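Long-range contacts in beta-galactosidase (Bacteroides thetaiotaomicron, PDB 5MUJ), which probably hydrolyses linkages in the plant pectin rhamnogalacturonan II as an arabinofuranosidase, and here holds an RGII chain B glycan in its pocket: residues Gly48-Pro53 with Leu101-Leu106; Gly69-Met74 with Ile94-Asn99; Lys195-Trp200 with Trp253-Gly258. One frame throughout, in Å; residues are numbered along the deposited sequence. Where two conformers were deposited one is given.

Interaction 1 of 3, residues Gly48-Pro53 with Leu101-Leu106; sequences GLAVAP and LDWRTL
Ala50 and Val51 meet Trp103 where the outermost strand of one propeller blade passes the outermost strand of the next. The side-chain contact is apolar and small. Ala50 CB touches the five-membered ring of the indole, its closest approach being to Trp103 CD1 at 3.7 Å. One residue on, a branch methyl of Val51 reaches the root of the same side chain, with Val51 CG2 lying 4.0 Å from Trp103 CB, and the two side chains cross at about a right angle. The Trp103 side chain also packs on Trp72, Met74, Ala95 and Ser97 of its own blade. Ala50 and Val51 both face Ile359 in a classic beta bulge, where the chain turns a corner at Ala50.

The polar links between the segments are made by water. One molecule donates to Leu49 O at 2.9 Å and to Leu101 O at 2.6 Å, spanning two backbone carbonyls that could not bond each other directly; Leu49 O has a further partner in Ser370 OG. A second donates to Ala50 O at 2.9 Å and takes the backbone N-H of Trp103, its O lying 2.8 Å from Trp103 N.

The side-chain polar groups look to their own blade instead: Trp103 NE1 bonds Leu100 O, and Thr105 OG1 pairs with Tyr76 OH. With hydrocarbon on one side and two bridging waters on the other, the blades are joined without continuing either sheet into the next, and the waters give Leu49 O, Ala50 O, Leu101 O and the Trp103 N-H polar partners across the seam.

Interaction 2 of 3, residues Gly69-Met74 with Ile94-Asn99; sequences GDKWLM and IAESDN
Ser97 O takes the backbone N-H of Trp72, Trp72 N lying 2.8 Å away. Ser97 N returns the bond to Trp72 O, and the next hydrogen-bonded pair, Met74 with Ala95, is closed by two more bonds of 2.9 Å, Met74 N to Ala95 O and Ala95 N to Met74 O. Between them Leu73 and Glu96 form a non-hydrogen-bonded pair, and Glu96 CA sits 3.3 Å from Trp72 O in a CA-H...O contact. This is the antiparallel hairpin of strands 71-79 and 90-97, the two middle strands of a four-stranded beta-propeller blade.

On the face of Leu73 and Glu96, Leu73 CD2 lies 4.1 Å from Glu96 CB. The chi2 bend (78°) brings Lys71 CD to 3.6 Å from Ser97 O, and a second bend at chi3 (75°) turns CE on toward Glu96 OE1. Lys71 NZ then makes a salt bridge to Asp98 OD1 at 3.3 Å, weak as a hydrogen bond, and a long one to Glu96 OE2 at 4.0 Å. An alanine at Lys71 would probably cost Asp98 OD1 its salt-bridge mate, whereas Glu96 would keep its salt bridge to Arg104.

On the other face lie Trp72, selenomethionine Met74, Ala95 and Ser97. Ser97 OG accepts the N-H of Asn99 in an ST turn and also bonds Asp102 O.

Interaction 3 of 3, residues Lys195-Trp200 with Trp253-Gly258; sequences KDAQWW and WKRYPG
Arg255 NH1 and Asp196 OD2 form a salt bridge with a hydrogen bond of 2.8 Å. It is not a flat, side-by-side pairing: the carboxylate and guanidinium planes stand 84° apart, and NH1 meets OD2 from above the carboxylate plane. The same oxygen also accepts a hydrogen bond from a water whose oxygen lies 2.6 Å from Asp196 OD2, and that water accepts from Arg255 N at 2.9 Å, so one carboxylate oxygen is tied to both the tip and the backbone of the arginine. Two more acids complete the grip, Asp194 on NH1 and Glu201 on NE.

Gln198 makes the second direct bond, NE2 giving an almost straight hydrogen bond to Tyr256 O at 3.0 Å, with the oxygen in the plane of the amide. The other end of that amide is engaged too: Gln198 OE1 receives Trp200 NE1 at 2.8 Å and a hydrogen bond from Asn259 ND2. The rotation of the amide group is therefore fixed from both ends.

The Gln198 and Arg255 side chains run alongside one another with opposite headings, Gln198 OE1 coming to 3.3 Å from Arg255 CG. Arg255 bends at chi2 (72°), which swings CD to 3.2 Å from Asp196 OD2, and Ala197 CA lies over one face of the guanidinium.

The contact fastens the loop between strands 183-184 and 204-212 to the outermost strand of a propeller blade. Three carboxylates around one buried guanidinium would be expected to keep it protonated and firmly oriented.

From the N terminus, strand 45-51 first completes the sheet of the last strands of the chain, closing the propeller ring. Interaction 1 then closes a loop of 47 residues, joining that blade to the outer edge of the following one. Interaction 2 lies wholly within this loop and pairs the two middle strands of that following blade. The two touch: Leu106 probably bonds Ile94 through the backbone, and Arg104 bridges to Glu96, as strand 104-110 lies next to 90-97. Interaction 3 comes later, in series, its loop enclosing three strands of another blade; it sits across the chain's centre, about 37 Å from interaction 1, centre to centre.

Interaction 1 of 3, residues Gly48-Pro53 with Leu101-Leu106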
loop_
_atom_site.group_PDB
_atom_site.type_symbol
_atom_site.label_atom_id
_atom_site.label_comp_id
_atom_site.label_asym_id
_atom_site.label_seq_id
_atom_site.Cartn_x
_atom_site.Cartn_y
_atom_site.Cartn_z
ATOM N N GLY A 48 18.226 -4.305 2.523
ATOM C CA GLY A 48 18.515 -2.966 2.064
ATOM C C GLY A 48 17.609 -2.654 0.897
ATOM O O GLY A 48 16.555 -3.291 0.731
ATOM N N LEU A 49 18.021 -1.706 0.074
ATOM C CA LEU A 49 17.140 -1.202 -0.978
ATOM C C LEU A 49 16.911 -2.241 -2.061
ATOM O O LEU A 49 17.832 -3.031 -2.418
ATOM C CB LEU A 49 17.662 0.105 -1.549
ATOM C CG LEU A 49 17.703 1.265 -0.542
ATOM C CD1 LEU A 49 18.697 2.341 -0.916
ATOM C CD2 LEU A 49 16.313 1.884 -0.361
ATOM N N ALA A 50 15.686 -2.270 -2.560
ATOM C CA ALA A 50 15.278 -3.133 -3.657
ATOM C C ALA A 50 15.187 -2.298 -4.939
ATOM O O ALA A 50 15.623 -2.703 -6.017
ATOM C CB ALA A 50 13.907 -3.711 -3.356
ATOM N N VAL A 51 14.515 -1.156 -4.817
ATOM C CA VAL A 51 14.325 -0.236 -5.901
ATOM C C VAL A 51 14.576 1.173 -5.414
ATOM O O VAL A 51 13.854 1.638 -4.538
ATOM C CB VAL A 51 12.913 -0.361 -6.538
ATOM C CG1 VAL A 51 12.848 0.439 -7.836
ATOM C CG2 VAL A 51 12.569 -1.816 -6.879
ATOM N N ALA A 52 15.531 1.869 -6.006
ATOM C CA ALA A 52 15.951 3.189 -5.620
ATOM C C ALA A 52 15.982 4.152 -6.810
ATOM O O ALA A 52 16.327 3.758 -7.928
ATOM C CB ALA A 52 17.314 3.134 -4.976
ATOM N N PRO A 53 15.609 5.427 -6.573
ATOM C CA PRO A 53 15.807 6.463 -7.583
ATOM C C PRO A 53 17.282 6.717 -7.863
ATOM O O PRO A 53 18.113 6.619 -6.932
ATOM C CB PRO A 53 15.143 7.695 -6.948
ATOM C CG PRO A 53 15.326 7.472 -5.503
ATOM C CD PRO A 53 15.154 6.005 -5.294
ATOM N N LEU A 101 14.947 -10.276 -4.320
ATOM C CA LEU A 101 15.906 -9.352 -3.738
ATOM C C LEU A 101 16.469 -8.355 -4.748
ATOM O O LEU A 101 16.639 -7.175 -4.438
ATOM C CB LEU A 101 17.077 -10.166 -3.126
ATOM C CG LEU A 101 16.671 -11.099 -1.982
ATOM C CD1 LEU A 101 17.874 -12.028 -1.640
ATOM C CD2 LEU A 101 16.126 -10.296 -0.765
ATOM N N ASP A 102 16.845 -8.894 -5.916
ATOM C CA ASP A 102 17.409 -8.174 -7.039
ATOM C C ASP A 102 16.309 -7.918 -8.068
ATOM O O ASP A 102 15.703 -8.869 -8.612
ATOM C CB ASP A 102 18.533 -8.989 -7.713
ATOM C CG ASP A 102 19.753 -9.166 -6.822
ATOM O OD1 ASP A 102 19.784 -10.108 -6.017
ATOM O OD2 ASP A 102 20.677 -8.344 -6.924
ATOM N N TRP A 103 16.155 -6.648 -8.384
ATOM C CA TRP A 103 14.976 -6.145 -9.153
ATOM C C TRP A 103 15.420 -5.394 -10.391
ATOM O O TRP A 103 16.405 -4.634 -10.354
ATOM C CB TRP A 103 14.062 -5.215 -8.282
ATOM C CG TRP A 103 13.383 -6.011 -7.247
ATOM C CD1 TRP A 103 13.843 -6.289 -5.976
ATOM C CD2 TRP A 103 12.143 -6.713 -7.377
ATOM N NE1 TRP A 103 12.969 -7.140 -5.334
ATOM C CE2 TRP A 103 11.919 -7.406 -6.173
ATOM C CE3 TRP A 103 11.220 -6.851 -8.407
ATOM C CZ2 TRP A 103 10.831 -8.246 -6.007
ATOM C CZ3 TRP A 103 10.162 -7.651 -8.220
ATOM C CH2 TRP A 103 9.953 -8.325 -7.033
ATOM N N ARG A 104 14.698 -5.599 -11.492
ATOM C CA ARG A 104 14.959 -4.835 -12.721
ATOM C C ARG A 104 13.684 -4.138 -13.217
ATOM O O ARG A 104 12.699 -4.789 -13.536
ATOM C CB ARG A 104 15.501 -5.745 -13.807
ATOM C CG ARG A 104 16.815 -6.464 -13.456
ATOM C CD ARG A 104 17.185 -7.449 -14.548
ATOM N NE ARG A 104 16.165 -8.496 -14.657
ATOM C CZ ARG A 104 16.140 -9.602 -13.914
ATOM N NH1 ARG A 104 17.094 -9.828 -13.010
ATOM N NH2 ARG A 104 15.152 -10.478 -14.055
ATOM N N THR A 105 13.761 -2.821 -13.345
ATOM C CA THR A 105 12.581 -2.030 -13.778
ATOM C C THR A 105 12.334 -2.219 -15.241
ATOM O O THR A 105 13.305 -2.191 -16.053
ATOM C CB THR A 105 12.775 -0.570 -13.451
ATOM O OG1 THR A 105 12.757 -0.484 -12.030
ATOM C CG2 THR A 105 11.680 0.284 -14.106
ATOM N N LEU A 106 11.061 -2.482 -15.579
ATOM C CA LEU A 106 10.675 -2.769 -16.959
ATOM C C LEU A 106 10.081 -1.582 -17.705
ATOM O O LEU A 106 10.262 -1.494 -18.926
ATOM C CB LEU A 106 9.696 -3.934 -17.013
ATOM C CG LEU A 106 10.183 -5.293 -16.524
ATOM C CD1 LEU A 106 9.105 -6.365 -16.527
ATOM C CD2 LEU A 106 11.332 -5.820 -17.397
HETATM O O HOH W 1 18.260 -5.114 -4.411
HETATM O O HOH W 2 17.520 -4.639 -6.989
#

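Interaction 2 of 3, residues Gly69-Met74 with Ile94-Asn99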
loop_
_atom_site.group_PDB
_atom_site.type_symbol
_atom_site.label_atom_id
_atom_site.label_comp_id
_atom_site.label_asym_id
_atom_site.label_seq_id
_atom_site.Cartn_x
_atom_site.Cartn_y
_atom_site.Cartn_z
ATOM N N GLY A 69 4.089 -17.419 -13.127
ATOM C CA GLY A 69 5.043 -18.448 -13.498
ATOM C C GLY A 69 5.956 -18.622 -12.305
ATOM O O GLY A 69 5.470 -18.853 -11.193
ATOM N N ASP A 70 7.262 -18.494 -12.523
ATOM C CA ASP A 70 8.226 -18.413 -11.418
ATOM C C ASP A 70 8.898 -17.043 -11.334
ATOM O O ASP A 70 9.871 -16.887 -10.593
ATOM C CB ASP A 70 9.276 -19.518 -11.533
ATOM C CG ASP A 70 8.662 -20.910 -11.553
ATOM O OD1 ASP A 70 7.713 -21.151 -10.773
ATOM O OD2 ASP A 70 9.125 -21.752 -12.353
ATOM N N LYS A 71 8.370 -16.056 -12.068
ATOM C CA LYS A 71 8.869 -14.685 -12.005
ATOM C C LYS A 71 8.133 -13.872 -10.949
ATOM O O LYS A 71 6.901 -13.891 -10.903
ATOM C CB LYS A 71 8.647 -13.967 -13.327
ATOM C CG LYS A 71 9.386 -12.638 -13.462
ATOM C CD LYS A 71 10.870 -12.820 -13.792
ATOM C CE LYS A 71 11.098 -13.224 -15.242
ATOM N NZ LYS A 71 12.551 -13.366 -15.555
ATOM N N TRP A 72 8.903 -13.117 -10.172
ATOM C CA TRP A 72 8.351 -12.182 -9.213
ATOM C C TRP A 72 8.218 -10.791 -9.859
ATOM O O TRP A 72 9.113 -10.312 -10.551
ATOM C CB TRP A 72 9.217 -12.083 -7.970
ATOM C CG TRP A 72 9.293 -13.389 -7.214
ATOM C CD1 TRP A 72 10.297 -14.342 -7.253
ATOM C CD2 TRP A 72 8.306 -13.900 -6.324
ATOM N NE1 TRP A 72 9.975 -15.396 -6.449
ATOM C CE2 TRP A 72 8.770 -15.141 -5.843
ATOM C CE3 TRP A 72 7.078 -13.419 -5.869
ATOM C CZ2 TRP A 72 8.024 -15.914 -4.940
ATOM C CZ3 TRP A 72 6.352 -14.186 -4.966
ATOM C CH2 TRP A 72 6.825 -15.394 -4.494
ATOM N N LEU A 73 7.077 -10.145 -9.616
ATOM C CA LEU A 73 6.783 -8.835 -10.170
ATOM C C LEU A 73 6.476 -7.847 -9.030
ATOM O O LEU A 73 6.024 -8.283 -7.989
ATOM C CB LEU A 73 5.606 -8.981 -11.108
ATOM C CG LEU A 73 5.848 -9.933 -12.285
ATOM C CD1 LEU A 73 4.536 -10.258 -12.953
ATOM C CD2 LEU A 73 6.820 -9.306 -13.258
HETATM N N MSE A 74 6.904 -6.591 -9.187
HETATM C CA MSE A 74 6.566 -5.536 -8.224
HETATM C C MSE A 74 6.087 -4.324 -8.972
HETATM O O MSE A 74 6.812 -3.746 -9.762
HETATM C CB MSE A 74 7.797 -5.152 -7.389
HETATM C CG MSE A 74 7.413 -4.117 -6.318
HETATM SE SE MSE A 74 9.003 -3.181 -5.710
HETATM C CE MSE A 74 9.985 -4.738 -5.011
ATOM N N ILE A 94 6.564 -1.022 -13.169
ATOM C CA ILE A 94 6.701 -2.464 -12.850
ATOM C C ILE A 94 8.173 -2.924 -12.971
ATOM O O ILE A 94 8.883 -2.515 -13.879
ATOM C CB ILE A 94 5.708 -3.340 -13.656
ATOM C CG1 ILE A 94 5.539 -4.721 -13.039
ATOM C CG2 ILE A 94 6.125 -3.487 -15.120
ATOM C CD1 ILE A 94 4.404 -5.527 -13.621
ATOM N N ALA A 95 8.570 -3.768 -12.020
ATOM C CA ALA A 95 9.900 -4.341 -12.045
ATOM C C ALA A 95 9.772 -5.820 -11.848
ATOM O O ALA A 95 8.785 -6.355 -11.356
ATOM C CB ALA A 95 10.781 -3.775 -10.962
ATOM N N GLU A 96 10.775 -6.516 -12.370
ATOM C CA GLU A 96 10.821 -7.982 -12.220
ATOM C C GLU A 96 12.044 -8.479 -11.407
ATOM O O GLU A 96 13.023 -7.761 -11.245
ATOM C CB GLU A 96 10.819 -8.690 -13.584
ATOM C CG GLU A 96 12.070 -8.447 -14.433
ATOM C CD GLU A 96 12.115 -9.226 -15.714
ATOM O OE1 GLU A 96 11.071 -9.595 -16.276
ATOM O OE2 GLU A 96 13.241 -9.475 -16.154
ATOM N N SER A 97 11.905 -9.698 -10.884
ATOM C CA SER A 97 12.938 -10.398 -10.090
ATOM C C SER A 97 12.786 -11.898 -10.199
ATOM O O SER A 97 11.667 -12.451 -10.293
ATOM C CB SER A 97 12.842 -10.024 -8.610
ATOM O OG SER A 97 13.822 -10.707 -7.839
ATOM N N ASP A 98 13.939 -12.545 -10.156
ATOM C CA ASP A 98 14.014 -14.005 -10.006
ATOM C C ASP A 98 14.196 -14.467 -8.565
ATOM O O ASP A 98 14.063 -15.673 -8.301
ATOM C CB ASP A 98 15.174 -14.581 -10.840
ATOM C CG ASP A 98 15.006 -14.342 -12.318
ATOM O OD1 ASP A 98 13.965 -14.724 -12.896
ATOM O OD2 ASP A 98 15.946 -13.798 -12.913
ATOM N N ASN A 99 14.551 -13.566 -7.635
ATOM C CA ASN A 99 14.932 -14.036 -6.287
ATOM C C ASN A 99 14.347 -13.226 -5.138
ATOM O O ASN A 99 14.786 -13.370 -3.988
ATOM C CB ASN A 99 16.471 -14.103 -6.162
ATOM C CG ASN A 99 17.117 -12.744 -6.222
ATOM O OD1 ASN A 99 16.432 -11.727 -6.413
ATOM N ND2 ASN A 99 18.422 -12.694 -6.072
#

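Interaction 3 of 3, residues Lys195-Trp200 with Trp253-Gly258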
loop_
_atom_site.group_PDB
_atom_site.type_symbol
_atom_site.label_atom_id
_atom_site.label_comp_id
_atom_site.label_asym_id
_atom_site.label_seq_id
_atom_site.Cartn_x
_atom_site.Cartn_y
_atom_site.Cartn_z
ATOM N N LYS A 195 -22.363 11.297 -2.907
ATOM C CA LYS A 195 -23.506 11.518 -1.973
ATOM C C LYS A 195 -23.352 10.681 -0.720
ATOM O O LYS A 195 -23.709 11.104 0.360
ATOM C CB LYS A 195 -24.790 11.047 -2.652
ATOM N N ASP A 196 -22.790 9.481 -0.894
ATOM C CA ASP A 196 -22.613 8.505 0.196
ATOM C C ASP A 196 -21.219 8.507 0.840
ATOM O O ASP A 196 -20.928 7.623 1.640
ATOM C CB ASP A 196 -22.951 7.097 -0.316
ATOM C CG ASP A 196 -22.048 6.644 -1.437
ATOM O OD1 ASP A 196 -22.123 7.246 -2.532
ATOM O OD2 ASP A 196 -21.256 5.691 -1.228
ATOM N N ALA A 197 -20.386 9.500 0.527
ATOM C CA ALA A 197 -19.093 9.667 1.209
ATOM C C ALA A 197 -19.281 9.943 2.697
ATOM O O ALA A 197 -20.191 10.685 3.093
ATOM C CB ALA A 197 -18.291 10.793 0.592
ATOM N N GLN A 198 -18.414 9.339 3.501
ATOM C CA GLN A 198 -18.479 9.415 4.956
ATOM C C GLN A 198 -17.443 10.392 5.538
ATOM O O GLN A 198 -16.507 10.825 4.836
ATOM C CB GLN A 198 -18.291 8.020 5.522
ATOM C CG GLN A 198 -19.382 7.043 5.118
ATOM C CD GLN A 198 -18.988 5.606 5.363
ATOM O OE1 GLN A 198 -17.833 5.235 5.121
ATOM N NE2 GLN A 198 -19.923 4.789 5.831
ATOM N N TRP A 199 -17.619 10.770 6.813
ATOM C CA TRP A 199 -16.759 11.781 7.436
ATOM C C TRP A 199 -15.252 11.507 7.308
ATOM O O TRP A 199 -14.480 12.415 7.073
ATOM C CB TRP A 199 -17.126 12.001 8.925
ATOM C CG TRP A 199 -16.919 10.802 9.876
ATOM C CD1 TRP A 199 -17.846 9.843 10.212
ATOM C CD2 TRP A 199 -15.697 10.418 10.564
ATOM N NE1 TRP A 199 -17.324 8.972 11.108
ATOM C CE2 TRP A 199 -15.999 9.280 11.325
ATOM C CE3 TRP A 199 -14.421 10.980 10.661
ATOM C CZ2 TRP A 199 -15.029 8.635 12.117
ATOM C CZ3 TRP A 199 -13.487 10.361 11.435
ATOM C CH2 TRP A 199 -13.793 9.212 12.176
ATOM N N TRP A 200 -14.887 10.254 7.479
ATOM C CA TRP A 200 -13.467 9.840 7.539
ATOM C C TRP A 200 -12.690 9.914 6.231
ATOM O O TRP A 200 -11.455 9.753 6.238
ATOM C CB TRP A 200 -13.440 8.442 8.116
ATOM C CG TRP A 200 -13.917 7.414 7.163
ATOM C CD1 TRP A 200 -15.189 7.029 6.945
ATOM C CD2 TRP A 200 -13.107 6.611 6.280
ATOM N NE1 TRP A 200 -15.260 6.082 5.979
ATOM C CE2 TRP A 200 -13.986 5.790 5.548
ATOM C CE3 TRP A 200 -11.739 6.539 6.014
ATOM C CZ2 TRP A 200 -13.536 4.881 4.575
ATOM C CZ3 TRP A 200 -11.294 5.625 5.053
ATOM C CH2 TRP A 200 -12.185 4.819 4.349
ATOM N N TRP A 253 -19.851 0.644 -6.035
ATOM C CA TRP A 253 -19.338 0.489 -4.672
ATOM C C TRP A 253 -20.264 1.124 -3.641
ATOM O O TRP A 253 -20.865 2.160 -3.919
ATOM C CB TRP A 253 -17.938 1.110 -4.583
ATOM C CG TRP A 253 -16.971 0.332 -5.424
ATOM C CD1 TRP A 253 -16.722 0.502 -6.758
ATOM C CD2 TRP A 253 -16.177 -0.796 -5.006
ATOM N NE1 TRP A 253 -15.828 -0.456 -7.191
ATOM C CE2 TRP A 253 -15.462 -1.247 -6.133
ATOM C CE3 TRP A 253 -15.988 -1.456 -3.780
ATOM C CZ2 TRP A 253 -14.579 -2.348 -6.076
ATOM C CZ3 TRP A 253 -15.116 -2.552 -3.723
ATOM C CH2 TRP A 253 -14.411 -2.977 -4.862
ATOM N N LYS A 254 -20.425 0.462 -2.496
ATOM C CA LYS A 254 -21.086 1.026 -1.311
ATOM C C LYS A 254 -20.069 1.041 -0.170
ATOM O O LYS A 254 -19.274 0.096 -0.052
ATOM C CB LYS A 254 -22.263 0.159 -0.849
ATOM C CG LYS A 254 -23.315 -0.205 -1.878
ATOM C CD LYS A 254 -24.188 -1.312 -1.301
ATOM C CE LYS A 254 -25.438 -1.568 -2.124
ATOM N NZ LYS A 254 -26.008 -2.914 -1.826
ATOM N N ARG A 255 -20.061 2.093 0.635
ATOM C CA ARG A 255 -19.293 2.137 1.874
ATOM C C ARG A 255 -19.869 1.156 2.894
ATOM O O ARG A 255 -21.103 0.986 2.996
ATOM C CB ARG A 255 -19.289 3.527 2.498
ATOM C CG ARG A 255 -18.316 4.520 1.928
ATOM C CD ARG A 255 -18.711 5.006 0.569
ATOM N NE ARG A 255 -17.791 6.059 0.154
ATOM C CZ ARG A 255 -17.780 6.662 -1.026
ATOM N NH1 ARG A 255 -18.659 6.345 -1.958
ATOM N NH2 ARG A 255 -16.895 7.644 -1.244
ATOM N N TYR A 256 -18.999 0.597 3.711
ATOM C CA TYR A 256 -19.403 -0.176 4.860
ATOM C C TYR A 256 -20.000 0.802 5.868
ATOM O O TYR A 256 -19.384 1.850 6.180
ATOM C CB TYR A 256 -18.214 -0.968 5.445
ATOM C CG TYR A 256 -18.537 -1.685 6.736
ATOM C CD1 TYR A 256 -19.459 -2.725 6.760
ATOM C CD2 TYR A 256 -17.911 -1.334 7.929
ATOM C CE1 TYR A 256 -19.765 -3.391 7.934
ATOM C CE2 TYR A 256 -18.193 -1.997 9.119
ATOM C CZ TYR A 256 -19.116 -3.022 9.122
ATOM O OH TYR A 256 -19.424 -3.705 10.284
ATOM N N PRO A 257 -21.234 0.508 6.345
ATOM C CA PRO A 257 -21.867 1.474 7.223
ATOM C C PRO A 257 -21.115 1.717 8.508
ATOM O O PRO A 257 -21.258 2.790 9.061
ATOM C CB PRO A 257 -23.208 0.819 7.540
ATOM C CG PRO A 257 -23.537 0.092 6.321
ATOM C CD PRO A 257 -22.206 -0.538 5.954
ATOM N N GLY A 258 -20.338 0.735 8.973
ATOM C CA GLY A 258 -19.560 0.860 10.202
ATOM C C GLY A 258 -18.183 1.485 10.071
ATOM O O GLY A 258 -17.414 1.444 11.025
HETATM O O HOH W 3 -22.298 3.848 0.340
#